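Local coordinates for protein 7,8-dihydro-6-hydroxymethylpterin pyrophosphokinase-dihydropteroate synthase (PDB 6JWS) that probably catalyses two successive steps of folate biosynthesis, pyrophosphorylation of 6-hydroxymethyl-7,8-dihydropterin by ATP and condensation of the product with 4-aminobenzoate to 7,8-dihydropteroate, at residues L181-Y186 and K233-Y238; K43-I48 and T172-P177; A18-G23 and I207-L212. The protein carries 1 engineered substitution. One frame throughout, in Å; residues are numbered along the deposited sequence.

Contact 1 (L181-Y186 and K233-Y238). With ATP (adenosine-5'-triphosphate), chain J.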
loop_
_atom_site.group_PDB
_atom_site.type_symbol
_atom_site.label_atom_id
_atom_site.label_comp_id
_atom_site.label_asym_id
_atom_site.label_seq_id
_atom_site.Cartn_x
_atom_site.Cartn_y
_atom_site.Cartn_z
ATOM N N LEU B 181 -8.694 33.896 -36.572
ATOM C CA LEU B 181 -9.471 32.721 -36.933
ATOM C C LEU B 181 -9.214 32.333 -38.390
ATOM O O LEU B 181 -9.117 31.145 -38.714
ATOM C CB LEU B 181 -10.951 32.979 -36.654
ATOM C CG LEU B 181 -11.877 31.799 -36.935
ATOM C CD1 LEU B 181 -11.461 30.568 -36.136
ATOM C CD2 LEU B 181 -13.316 32.179 -36.628
ATOM N N VAL B 182 -9.074 33.340 -39.263
ATOM C CA VAL B 182 -8.795 33.077 -40.669
ATOM C C VAL B 182 -7.493 32.286 -40.786
ATOM O O VAL B 182 -7.468 31.224 -41.410
ATOM C CB VAL B 182 -8.762 34.372 -41.513
ATOM C CG1 VAL B 182 -8.281 34.107 -42.936
ATOM C CG2 VAL B 182 -10.106 35.103 -41.508
ATOM N N VAL B 183 -6.421 32.789 -40.150
ATOM C CA VAL B 183 -5.140 32.092 -40.168
ATOM C C VAL B 183 -5.266 30.701 -39.541
ATOM O O VAL B 183 -4.657 29.748 -40.029
ATOM C CB VAL B 183 -3.995 32.897 -39.525
ATOM C CG1 VAL B 183 -2.665 32.186 -39.719
ATOM C CG2 VAL B 183 -3.907 34.314 -40.071
ATOM N N ILE B 184 -6.065 30.579 -38.471
ATOM C CA ILE B 184 -6.253 29.292 -37.821
ATOM C C ILE B 184 -6.922 28.327 -38.797
ATOM O O ILE B 184 -6.537 27.157 -38.886
ATOM C CB ILE B 184 -7.042 29.446 -36.503
ATOM C CG1 ILE B 184 -6.158 29.983 -35.374
ATOM C CG2 ILE B 184 -7.714 28.135 -36.114
ATOM C CD1 ILE B 184 -6.930 30.637 -34.253
ATOM N N LYS B 185 -7.933 28.828 -39.523
ATOM C CA LYS B 185 -8.633 28.040 -40.531
ATOM C C LYS B 185 -7.652 27.585 -41.606
ATOM O O LYS B 185 -7.740 26.454 -42.070
ATOM C CB LYS B 185 -9.827 28.808 -41.109
ATOM C CG LYS B 185 -10.980 29.030 -40.141
ATOM C CD LYS B 185 -11.610 27.737 -39.661
ATOM C CE LYS B 185 -12.527 27.950 -38.473
ATOM N NZ LYS B 185 -13.268 26.714 -38.140
ATOM N N TYR B 186 -6.700 28.458 -41.957
ATOM C CA TYR B 186 -5.637 28.093 -42.880
ATOM C C TYR B 186 -4.833 26.928 -42.304
ATOM O O TYR B 186 -4.697 25.888 -42.956
ATOM C CB TYR B 186 -4.778 29.308 -43.256
ATOM C CG TYR B 186 -3.736 29.012 -44.306
ATOM C CD1 TYR B 186 -4.098 28.777 -45.625
ATOM C CD2 TYR B 186 -2.389 28.939 -43.983
ATOM C CE1 TYR B 186 -3.158 28.486 -46.599
ATOM C CE2 TYR B 186 -1.433 28.657 -44.948
ATOM C CZ TYR B 186 -1.818 28.427 -46.258
ATOM O OH TYR B 186 -0.892 28.137 -47.217
ATOM N N LYS B 233 -6.192 38.415 -48.409
ATOM C CA LYS B 233 -5.508 39.633 -47.995
ATOM C C LYS B 233 -5.076 39.533 -46.532
ATOM O O LYS B 233 -4.007 40.025 -46.173
ATOM C CB LYS B 233 -6.383 40.872 -48.227
ATOM C CG LYS B 233 -6.542 41.326 -49.675
ATOM C CD LYS B 233 -7.213 42.689 -49.790
ATOM C CE LYS B 233 -7.657 43.048 -51.192
ATOM N NZ LYS B 233 -8.309 44.379 -51.231
ATOM N N ILE B 234 -5.933 38.920 -45.701
ATOM C CA ILE B 234 -5.645 38.662 -44.300
ATOM C C ILE B 234 -4.442 37.724 -44.222
ATOM O O ILE B 234 -3.453 38.032 -43.555
ATOM C CB ILE B 234 -6.886 38.087 -43.585
ATOM C CG1 ILE B 234 -7.948 39.164 -43.345
ATOM C CG2 ILE B 234 -6.499 37.379 -42.291
ATOM C CD1 ILE B 234 -9.331 38.624 -43.059
ATOM N N LEU B 235 -4.531 36.598 -44.939
ATOM C CA LEU B 235 -3.459 35.623 -44.983
ATOM C C LEU B 235 -2.154 36.290 -45.428
ATOM O O LEU B 235 -1.112 36.071 -44.807
ATOM C CB LEU B 235 -3.859 34.462 -45.901
ATOM C CG LEU B 235 -4.968 33.539 -45.383
ATOM C CD1 LEU B 235 -5.165 32.348 -46.310
ATOM C CD2 LEU B 235 -4.682 33.050 -43.968
ATOM N N SER B 236 -2.225 37.135 -46.468
ATOM C CA SER B 236 -1.046 37.685 -47.128
ATOM C C SER B 236 -0.319 38.654 -46.206
ATOM O O SER B 236 0.867 38.918 -46.385
ATOM C CB SER B 236 -1.397 38.363 -48.433
ATOM O OG SER B 236 -1.561 37.406 -49.468
ATOM N N LYS B 237 -1.056 39.187 -45.229
ATOM C CA LYS B 237 -0.510 40.128 -44.271
ATOM C C LYS B 237 0.424 39.393 -43.309
ATOM O O LYS B 237 1.235 40.035 -42.646
ATOM C CB LYS B 237 -1.660 40.822 -43.536
ATOM C CG LYS B 237 -1.260 41.760 -42.408
ATOM C CD LYS B 237 -2.427 42.570 -41.878
ATOM C CE LYS B 237 -2.158 43.194 -40.523
ATOM N NZ LYS B 237 -0.968 44.078 -40.505
ATOM N N TYR B 238 0.313 38.055 -43.243
ATOM C CA TYR B 238 1.022 37.290 -42.228
ATOM C C TYR B 238 1.851 36.163 -42.840
ATOM O O TYR B 238 2.856 35.766 -42.254
ATOM C CB TYR B 238 0.068 36.747 -41.160
ATOM C CG TYR B 238 -0.741 37.795 -40.446
ATOM C CD1 TYR B 238 -0.135 38.714 -39.604
ATOM C CD2 TYR B 238 -2.117 37.861 -40.600
ATOM C CE1 TYR B 238 -0.868 39.691 -38.948
ATOM C CE2 TYR B 238 -2.864 38.832 -39.951
ATOM C CZ TYR B 238 -2.239 39.749 -39.122
ATOM O OH TYR B 238 -2.971 40.705 -38.472
HETATM P PG ATP J . -17.025 25.881 -32.287
HETATM O O1G ATP J . -17.062 24.872 -31.154
HETATM O O2G ATP J . -17.948 27.065 -32.050
HETATM O O3G ATP J . -15.609 26.308 -32.615
HETATM P PB ATP J . -17.884 23.582 -34.020
HETATM O O1B ATP J . -18.921 23.562 -35.089
HETATM O O2B ATP J . -18.050 22.707 -32.816
HETATM O O3B ATP J . -17.635 25.107 -33.585
HETATM P PA ATP J . -15.518 24.021 -35.690
HETATM O O1A ATP J . -14.393 24.619 -34.902
HETATM O O2A ATP J . -15.178 23.135 -36.844
HETATM O O3A ATP J . -16.476 23.222 -34.684
HETATM O "O5'" ATP J . -16.505 25.185 -36.190
HETATM C "C5'" ATP J . -16.214 26.550 -35.790
HETATM C "C4'" ATP J . -17.372 27.438 -36.166
HETATM O "O4'" ATP J . -17.726 28.292 -35.047
HETATM C "C3'" ATP J . -17.104 28.384 -37.342
HETATM O "O3'" ATP J . -18.303 28.530 -38.094
HETATM C "C2'" ATP J . -16.622 29.653 -36.632
HETATM O "O2'" ATP J . -16.870 30.859 -37.316
HETATM C "C1'" ATP J . -17.473 29.645 -35.369
HETATM N N9 ATP J . -16.822 30.305 -34.237
HETATM C C8 ATP J . -17.374 31.286 -33.454
HETATM N N7 ATP J . -16.561 31.694 -32.507
HETATM C C5 ATP J . -15.423 30.913 -32.664
HETATM C C6 ATP J . -14.211 30.856 -31.951
HETATM N N6 ATP J . -13.944 31.637 -30.911
HETATM N N1 ATP J . -13.276 29.965 -32.370
HETATM C C2 ATP J . -13.556 29.187 -33.426
HETATM N N3 ATP J . -14.664 29.154 -34.167
HETATM C C4 ATP J . -15.569 30.054 -33.731
#
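Segment 181-186 is a continuous helical run within helix 177-190, and it meets segment 233-238, whose start belongs to helix 228-236, the backbones coming closest at Val183 and Leu235, whose CA atoms are 6.2 Å apart. No hydrogen bond crosses this interface, which is wholly apolar. Leu235 carries it: its CG stands anti to the carbonyl carbon (chi1 -70°), and the two methyls fork over the neighbouring helix. Leu235 CD1 lies 3.8 Å from Tyr186 CD1, while Leu235 CD2 drops among Val182, Val183 and Tyr186, 3.9 Å from Val182 CG1. One turn of helix separates Val182 from Tyr186, so both reach the same leucine. In the HPPK domain this puts helix 228-236 behind helix 177-190, whose other flank packs on strand 208-214 and borders the ATP pocket. There Leu181 CD1 lies 3.7 Å from C2 of the adenine, and the Lys185 chain, bent at chi2 (-62°), carries NZ to 3.8 Å from ATP C5'. Ile234 crosses Val182 at about a right angle, Ile234 CG2 being 3.8 Å from Val182 CG1. Val183 CG2 touches CD2 of the Tyr238 ring at 4.0 Å, and the hydroxyl of that tyrosine is hydrogen-bonded to Asn175 N.

Contact 2 (K43-I48 and T172-P177). With CA (calcium ion), chain L.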
loop_
_atom_site.group_PDB
_atom_site.type_symbol
_atom_site.label_atom_id
_atom_site.label_comp_id
_atom_site.label_asym_id
_atom_site.label_seq_id
_atom_site.Cartn_x
_atom_site.Cartn_y
_atom_site.Cartn_z
ATOM N N LYS B 43 4.770 29.190 -35.593
ATOM C CA LYS B 43 5.262 29.668 -36.880
ATOM C C LYS B 43 4.436 30.854 -37.383
ATOM O O LYS B 43 4.998 31.892 -37.719
ATOM C CB LYS B 43 5.269 28.510 -37.884
ATOM C CG LYS B 43 5.941 28.790 -39.223
ATOM C CD LYS B 43 5.999 27.551 -40.097
ATOM C CE LYS B 43 6.751 27.744 -41.399
ATOM N NZ LYS B 43 8.080 28.361 -41.189
ATOM N N TYR B 44 3.102 30.708 -37.385
ATOM C CA TYR B 44 2.220 31.607 -38.113
ATOM C C TYR B 44 1.474 32.597 -37.217
ATOM O O TYR B 44 0.863 33.521 -37.742
ATOM C CB TYR B 44 1.232 30.821 -38.980
ATOM C CG TYR B 44 1.837 30.053 -40.132
ATOM C CD1 TYR B 44 2.814 30.613 -40.949
ATOM C CD2 TYR B 44 1.400 28.772 -40.436
ATOM C CE1 TYR B 44 3.360 29.905 -42.010
ATOM C CE2 TYR B 44 1.929 28.053 -41.497
ATOM C CZ TYR B 44 2.911 28.625 -42.288
ATOM O OH TYR B 44 3.422 27.917 -43.339
ATOM N N LEU B 45 1.508 32.434 -35.888
ATOM C CA LEU B 45 0.645 33.252 -35.043
ATOM C C LEU B 45 1.413 34.100 -34.036
ATOM O O LEU B 45 0.925 35.146 -33.637
ATOM C CB LEU B 45 -0.395 32.380 -34.330
ATOM C CG LEU B 45 -1.453 31.756 -35.237
ATOM C CD1 LEU B 45 -2.469 30.971 -34.407
ATOM C CD2 LEU B 45 -2.144 32.845 -36.051
ATOM N N GLY B 46 2.576 33.642 -33.572
ATOM C CA GLY B 46 3.287 34.393 -32.545
ATOM C C GLY B 46 4.103 33.486 -31.624
ATOM O O GLY B 46 4.736 32.526 -32.068
ATOM N N LYS B 47 4.081 33.796 -30.327
ATOM C CA LYS B 47 4.854 33.008 -29.389
ATOM C C LYS B 47 3.964 32.299 -28.366
ATOM O O LYS B 47 3.247 32.956 -27.608
ATOM C CB LYS B 47 5.872 33.901 -28.677
ATOM C CG LYS B 47 6.753 33.104 -27.736
ATOM C CD LYS B 47 7.817 33.865 -27.003
ATOM C CE LYS B 47 8.898 32.865 -26.650
ATOM N NZ LYS B 47 9.541 33.230 -25.377
ATOM N N ILE B 48 4.098 30.968 -28.287
ATOM C CA ILE B 48 3.470 30.190 -27.228
ATOM C C ILE B 48 4.166 30.457 -25.893
ATOM O O ILE B 48 5.352 30.181 -25.736
ATOM C CB ILE B 48 3.476 28.689 -27.573
ATOM C CG1 ILE B 48 2.692 28.426 -28.860
ATOM C CG2 ILE B 48 2.932 27.878 -26.398
ATOM C CD1 ILE B 48 2.848 27.025 -29.412
ATOM N N THR B 172 0.572 37.253 -29.774
ATOM C CA THR B 172 0.304 37.235 -31.208
ATOM C C THR B 172 0.473 38.620 -31.832
ATOM O O THR B 172 0.275 39.648 -31.184
ATOM C CB THR B 172 -1.047 36.573 -31.523
ATOM O OG1 THR B 172 -1.017 36.189 -32.895
ATOM C CG2 THR B 172 -2.250 37.453 -31.263
ATOM N N PHE B 173 0.848 38.618 -33.114
ATOM C CA PHE B 173 1.071 39.847 -33.871
ATOM C C PHE B 173 -0.156 40.135 -34.738
ATOM O O PHE B 173 -0.256 41.201 -35.350
ATOM C CB PHE B 173 2.363 39.760 -34.700
ATOM C CG PHE B 173 2.621 38.414 -35.331
ATOM C CD1 PHE B 173 1.761 37.900 -36.295
ATOM C CD2 PHE B 173 3.709 37.639 -34.939
ATOM C CE1 PHE B 173 1.986 36.651 -36.859
ATOM C CE2 PHE B 173 3.936 36.390 -35.507
ATOM C CZ PHE B 173 3.081 35.898 -36.474
ATOM N N VAL B 174 -1.078 39.163 -34.787
ATOM C CA VAL B 174 -2.323 39.301 -35.523
ATOM C C VAL B 174 -3.167 40.373 -34.842
ATOM O O VAL B 174 -3.129 40.504 -33.623
ATOM C CB VAL B 174 -3.040 37.949 -35.660
ATOM C CG1 VAL B 174 -4.407 38.098 -36.302
ATOM C CG2 VAL B 174 -2.194 36.975 -36.463
ATOM N N ASN B 175 -3.890 41.166 -35.647
ATOM C CA ASN B 175 -4.526 42.383 -35.160
ATOM C C ASN B 175 -5.830 42.108 -34.415
ATOM O O ASN B 175 -6.214 42.908 -33.560
ATOM C CB ASN B 175 -4.764 43.408 -36.269
ATOM C CG ASN B 175 -3.482 43.985 -36.830
ATOM O OD1 ASN B 175 -2.528 44.258 -36.101
ATOM N ND2 ASN B 175 -3.455 44.176 -38.136
ATOM N N ASP B 176 -6.517 41.004 -34.749
ATOM C CA ASP B 176 -7.855 40.780 -34.221
ATOM C C ASP B 176 -8.209 39.298 -34.277
ATOM O O ASP B 176 -7.608 38.538 -35.042
ATOM C CB ASP B 176 -8.895 41.575 -35.018
ATOM C CG ASP B 176 -8.987 41.087 -36.452
ATOM O OD1 ASP B 176 -8.136 41.509 -37.264
ATOM O OD2 ASP B 176 -9.850 40.222 -36.728
ATOM N N PRO B 177 -9.224 38.858 -33.487
ATOM C CA PRO B 177 -9.660 37.461 -33.486
ATOM C C PRO B 177 -10.231 36.971 -34.812
ATOM O O PRO B 177 -10.174 35.772 -35.113
ATOM C CB PRO B 177 -10.696 37.364 -32.349
ATOM C CG PRO B 177 -11.100 38.796 -32.037
ATOM C CD PRO B 177 -9.940 39.665 -32.480
HETATM CA CA CA L . 6.938 32.149 -33.132
HETATM O O HOH W 1 7.205 33.895 -31.934
HETATM O O HOH W 2 6.916 33.859 -34.858
#
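The Phe173 ring lies flat against the peptide that joins Leu45 to Gly46: Leu45 O sits over the centre of one face, 3.5 Å above the plane, and Leu45 C is over the same face, 3.5 Å from CZ. Tyr44 O comes instead to the ring edge, 3.4 Å from CE1, and a calcium-bound water also lies at the edge, in the ring plane. Phe173 has its CG in the crowded position between backbone N and carbonyl carbon (chi1 39°), which brings the ring back over the turn; it also stacks with Tyr97. Beside it, Thr172 OG1, anti to its backbone N, donates a hydrogen bond to Leu45 O that is modelled as very short, 2.3 Å, and lies in the carbonyl plane. Leu45 CD2 meets Val174 CG2 obliquely at 4.2 Å. Gly46 and Thr172 form an antiparallel non-hydrogen-bonded pair with CA atoms only 4.3 Å apart, a spacing at which a CB on Gly46 would collide with Thr172 CA. At the Gly46 backbone angles (phi 149°, psi -139°) a CB would also press on Leu45 O. Gly46 O points the other way and binds the calcium ion at 2.5 Å. Helix 30-44 thus passes into strand 46-57 through a tight connection that supplies a backbone ligand to the calcium site of the HPPK domain, which Glu42 O, Glu99 OE1 and two waters help to complete.

Contact 3 (A18-G23 and I207-L212); sequences AVLNLG and IDIDIL. With MG (magnesium ion), chain K; ATP (adenosine-5'-triphosphate), chain J.
Strands 16-24 and 208-214 run antiparallel, their short segments inclined at 148° between N-to-C directions, and five backbone hydrogen bonds join them from Val19-Leu212 to Gly23-Asp208. They form one side of the antiparallel sheet of the HPPK domain, with 208-214 as its outermost strand within the chain. Asn21 and Asp210 are a hydrogen-bonded pair: Asp210 N reaches Asn21 O in the carbonyl plane, whereas Asn21 N lies above the plane of the Asp210 carbonyl. On the face carrying Leu20, Leu22, Ile209 and Ile211, Leu22 and Ile209 lie side by side, Leu22 CD1 to Ile209 CG2 4.1 Å, and helix 177-190 packs against the two isoleucines. The other face bears a DxD pair on magnesium. Asp208, with CG anti to its backbone N (chi1 -176°), binds the ion through OD1 at 2.4 Å; Asp210 does so through OD1 at 2.3 Å. ATP O3G and O1A and a water complete the ligands found, so the ion would offset the charge where carboxylates and phosphates crowd together. The Ile211 backbone pairs with the adenine: Ile211 O accepts from ATP N6 at 2.8 Å, and Ile211 N donates almost straight to ATP N1 at 3.1 Å, 176° at the hydrogen.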
loop_
_atom_site.group_PDB
_atom_site.type_symbol
_atom_site.label_atom_id
_atom_site.label_comp_id
_atom_site.label_asym_id
_atom_site.label_seq_id
_atom_site.Cartn_x
_atom_site.Cartn_y
_atom_site.Cartn_z
ATOM N N ALA B 18 -3.856 35.904 -27.087
ATOM C CA ALA B 18 -4.933 34.969 -27.381
ATOM C C ALA B 18 -4.738 33.664 -26.610
ATOM O O ALA B 18 -3.603 33.222 -26.416
ATOM C CB ALA B 18 -4.956 34.663 -28.854
ATOM N N VAL B 19 -5.865 33.025 -26.258
ATOM C CA VAL B 19 -5.892 31.713 -25.639
ATOM C C VAL B 19 -6.626 30.771 -26.585
ATOM O O VAL B 19 -7.725 31.087 -27.024
ATOM C CB VAL B 19 -6.550 31.785 -24.246
ATOM C CG1 VAL B 19 -6.463 30.473 -23.481
ATOM C CG2 VAL B 19 -5.967 32.913 -23.412
ATOM N N LEU B 20 -5.985 29.647 -26.928
ATOM C CA LEU B 20 -6.518 28.695 -27.888
ATOM C C LEU B 20 -6.804 27.341 -27.242
ATOM O O LEU B 20 -6.164 26.959 -26.258
ATOM C CB LEU B 20 -5.531 28.504 -29.047
ATOM C CG LEU B 20 -5.048 29.758 -29.775
ATOM C CD1 LEU B 20 -4.178 29.352 -30.955
ATOM C CD2 LEU B 20 -6.218 30.619 -30.255
ATOM N N ASN B 21 -7.764 26.625 -27.853
ATOM C CA ASN B 21 -8.020 25.216 -27.623
ATOM C C ASN B 21 -7.646 24.424 -28.880
ATOM O O ASN B 21 -8.003 24.810 -29.989
ATOM C CB ASN B 21 -9.465 24.954 -27.192
ATOM C CG ASN B 21 -9.630 23.548 -26.645
ATOM O OD1 ASN B 21 -9.309 23.287 -25.491
ATOM N ND2 ASN B 21 -10.081 22.612 -27.460
ATOM N N LEU B 22 -6.910 23.318 -28.692
ATOM C CA LEU B 22 -6.510 22.407 -29.755
ATOM C C LEU B 22 -7.075 21.030 -29.414
ATOM O O LEU B 22 -6.755 20.492 -28.363
ATOM C CB LEU B 22 -4.977 22.317 -29.798
ATOM C CG LEU B 22 -4.179 23.455 -30.441
ATOM C CD1 LEU B 22 -4.592 24.829 -29.940
ATOM C CD2 LEU B 22 -2.690 23.250 -30.201
ATOM N N GLY B 23 -7.898 20.461 -30.308
ATOM C CA GLY B 23 -8.579 19.202 -30.034
ATOM C C GLY B 23 -8.467 18.234 -31.207
ATOM O O GLY B 23 -8.395 18.658 -32.349
ATOM N N ILE B 207 -8.380 17.888 -36.582
ATOM C CA ILE B 207 -7.922 18.966 -35.716
ATOM C C ILE B 207 -8.996 20.051 -35.670
ATOM O O ILE B 207 -9.632 20.354 -36.677
ATOM C CB ILE B 207 -6.534 19.508 -36.132
ATOM C CG1 ILE B 207 -6.098 20.699 -35.274
ATOM C CG2 ILE B 207 -6.490 19.861 -37.613
ATOM C CD1 ILE B 207 -5.377 20.328 -34.004
ATOM N N ASP B 208 -9.196 20.615 -34.476
ATOM C CA ASP B 208 -10.146 21.680 -34.211
ATOM C C ASP B 208 -9.429 22.691 -33.322
ATOM O O ASP B 208 -9.067 22.362 -32.202
ATOM C CB ASP B 208 -11.436 21.117 -33.589
ATOM C CG ASP B 208 -12.550 22.134 -33.355
ATOM O OD1 ASP B 208 -12.504 23.197 -33.977
ATOM O OD2 ASP B 208 -13.480 21.848 -32.545
ATOM N N ILE B 209 -9.189 23.894 -33.853
ATOM C CA ILE B 209 -8.515 24.956 -33.126
ATOM C C ILE B 209 -9.490 26.110 -32.903
ATOM O O ILE B 209 -9.908 26.753 -33.860
ATOM C CB ILE B 209 -7.257 25.420 -33.887
ATOM C CG1 ILE B 209 -6.328 24.254 -34.243
ATOM C CG2 ILE B 209 -6.547 26.522 -33.114
ATOM C CD1 ILE B 209 -5.151 24.635 -35.123
ATOM N N ASP B 210 -9.797 26.390 -31.629
ATOM C CA ASP B 210 -10.793 27.373 -31.232
ATOM C C ASP B 210 -10.082 28.539 -30.580
ATOM O O ASP B 210 -9.006 28.349 -30.032
ATOM C CB ASP B 210 -11.770 26.798 -30.207
ATOM C CG ASP B 210 -12.641 25.713 -30.804
ATOM O OD1 ASP B 210 -12.999 25.855 -31.984
ATOM O OD2 ASP B 210 -12.944 24.731 -30.093
ATOM N N ILE B 211 -10.683 29.733 -30.650
ATOM C CA ILE B 211 -10.140 30.850 -29.903
ATOM C C ILE B 211 -10.993 31.002 -28.657
ATOM O O ILE B 211 -12.194 31.182 -28.774
ATOM C CB ILE B 211 -10.120 32.151 -30.721
ATOM C CG1 ILE B 211 -9.466 31.959 -32.094
ATOM C CG2 ILE B 211 -9.464 33.269 -29.919
ATOM C CD1 ILE B 211 -9.439 33.227 -32.925
ATOM N N LEU B 212 -10.377 30.892 -27.480
ATOM C CA LEU B 212 -11.152 30.947 -26.254
ATOM C C LEU B 212 -11.198 32.389 -25.770
ATOM O O LEU B 212 -12.224 32.871 -25.320
ATOM C CB LEU B 212 -10.531 30.016 -25.206
ATOM C CG LEU B 212 -10.471 28.529 -25.574
ATOM C CD1 LEU B 212 -9.618 27.754 -24.567
ATOM C CD2 LEU B 212 -11.867 27.917 -25.686
HETATM MG MG MG K . -14.406 24.314 -32.961
HETATM P PG ATP J . -17.025 25.881 -32.287
HETATM O O1G ATP J . -17.062 24.872 -31.154
HETATM O O2G ATP J . -17.948 27.065 -32.050
HETATM O O3G ATP J . -15.609 26.308 -32.615
HETATM P PB ATP J . -17.884 23.582 -34.020
HETATM O O1B ATP J . -18.921 23.562 -35.089
HETATM O O2B ATP J . -18.050 22.707 -32.816
HETATM O O3B ATP J . -17.635 25.107 -33.585
HETATM P PA ATP J . -15.518 24.021 -35.690
HETATM O O1A ATP J . -14.393 24.619 -34.902
HETATM O O2A ATP J . -15.178 23.135 -36.844
HETATM O O3A ATP J . -16.476 23.222 -34.684
HETATM O "O5'" ATP J . -16.505 25.185 -36.190
HETATM C "C5'" ATP J . -16.214 26.550 -35.790
HETATM C "C4'" ATP J . -17.372 27.438 -36.166
HETATM O "O4'" ATP J . -17.726 28.292 -35.047
HETATM C "C3'" ATP J . -17.104 28.384 -37.342
HETATM O "O3'" ATP J . -18.303 28.530 -38.094
HETATM C "C2'" ATP J . -16.622 29.653 -36.632
HETATM O "O2'" ATP J . -16.870 30.859 -37.316
HETATM C "C1'" ATP J . -17.473 29.645 -35.369
HETATM N N9 ATP J . -16.822 30.305 -34.237
HETATM C C8 ATP J . -17.374 31.286 -33.454
HETATM N N7 ATP J . -16.561 31.694 -32.507
HETATM C C5 ATP J . -15.423 30.913 -32.664
HETATM C C6 ATP J . -14.211 30.856 -31.951
HETATM N N6 ATP J . -13.944 31.637 -30.911
HETATM N N1 ATP J . -13.276 29.965 -32.370
HETATM C C2 ATP J . -13.556 29.187 -33.426
HETATM N N3 ATP J . -14.664 29.154 -34.167
HETATM C C4 ATP J . -15.569 30.054 -33.731
HETATM O O HOH W 3 -10.857 23.071 -30.344
HETATM O O HOH W 4 -14.986 23.321 -30.984
#

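In the fold
From the N terminus, strand 16-24 supplies the first half of contact 3, and the chain then turns through helix 30-44 into segment 43-48. Contact 2 closes when strand 163-172 ends beside it, and it lies wholly within the longer loop that contact 3 closes at 207-212. Helix 177-190 follows directly and opens contact 1 before contact 3 has closed, so these two cross; contact 1 closes last, at 233-238. Ile184 of the helix packs on Ile209 and Ile211, joining contacts 1 and 3 beside their shared ATP. The Tyr238 hydroxyl joins contact 1 to the 172-177 loop, and Leu45 touches both Val183 and Leu20.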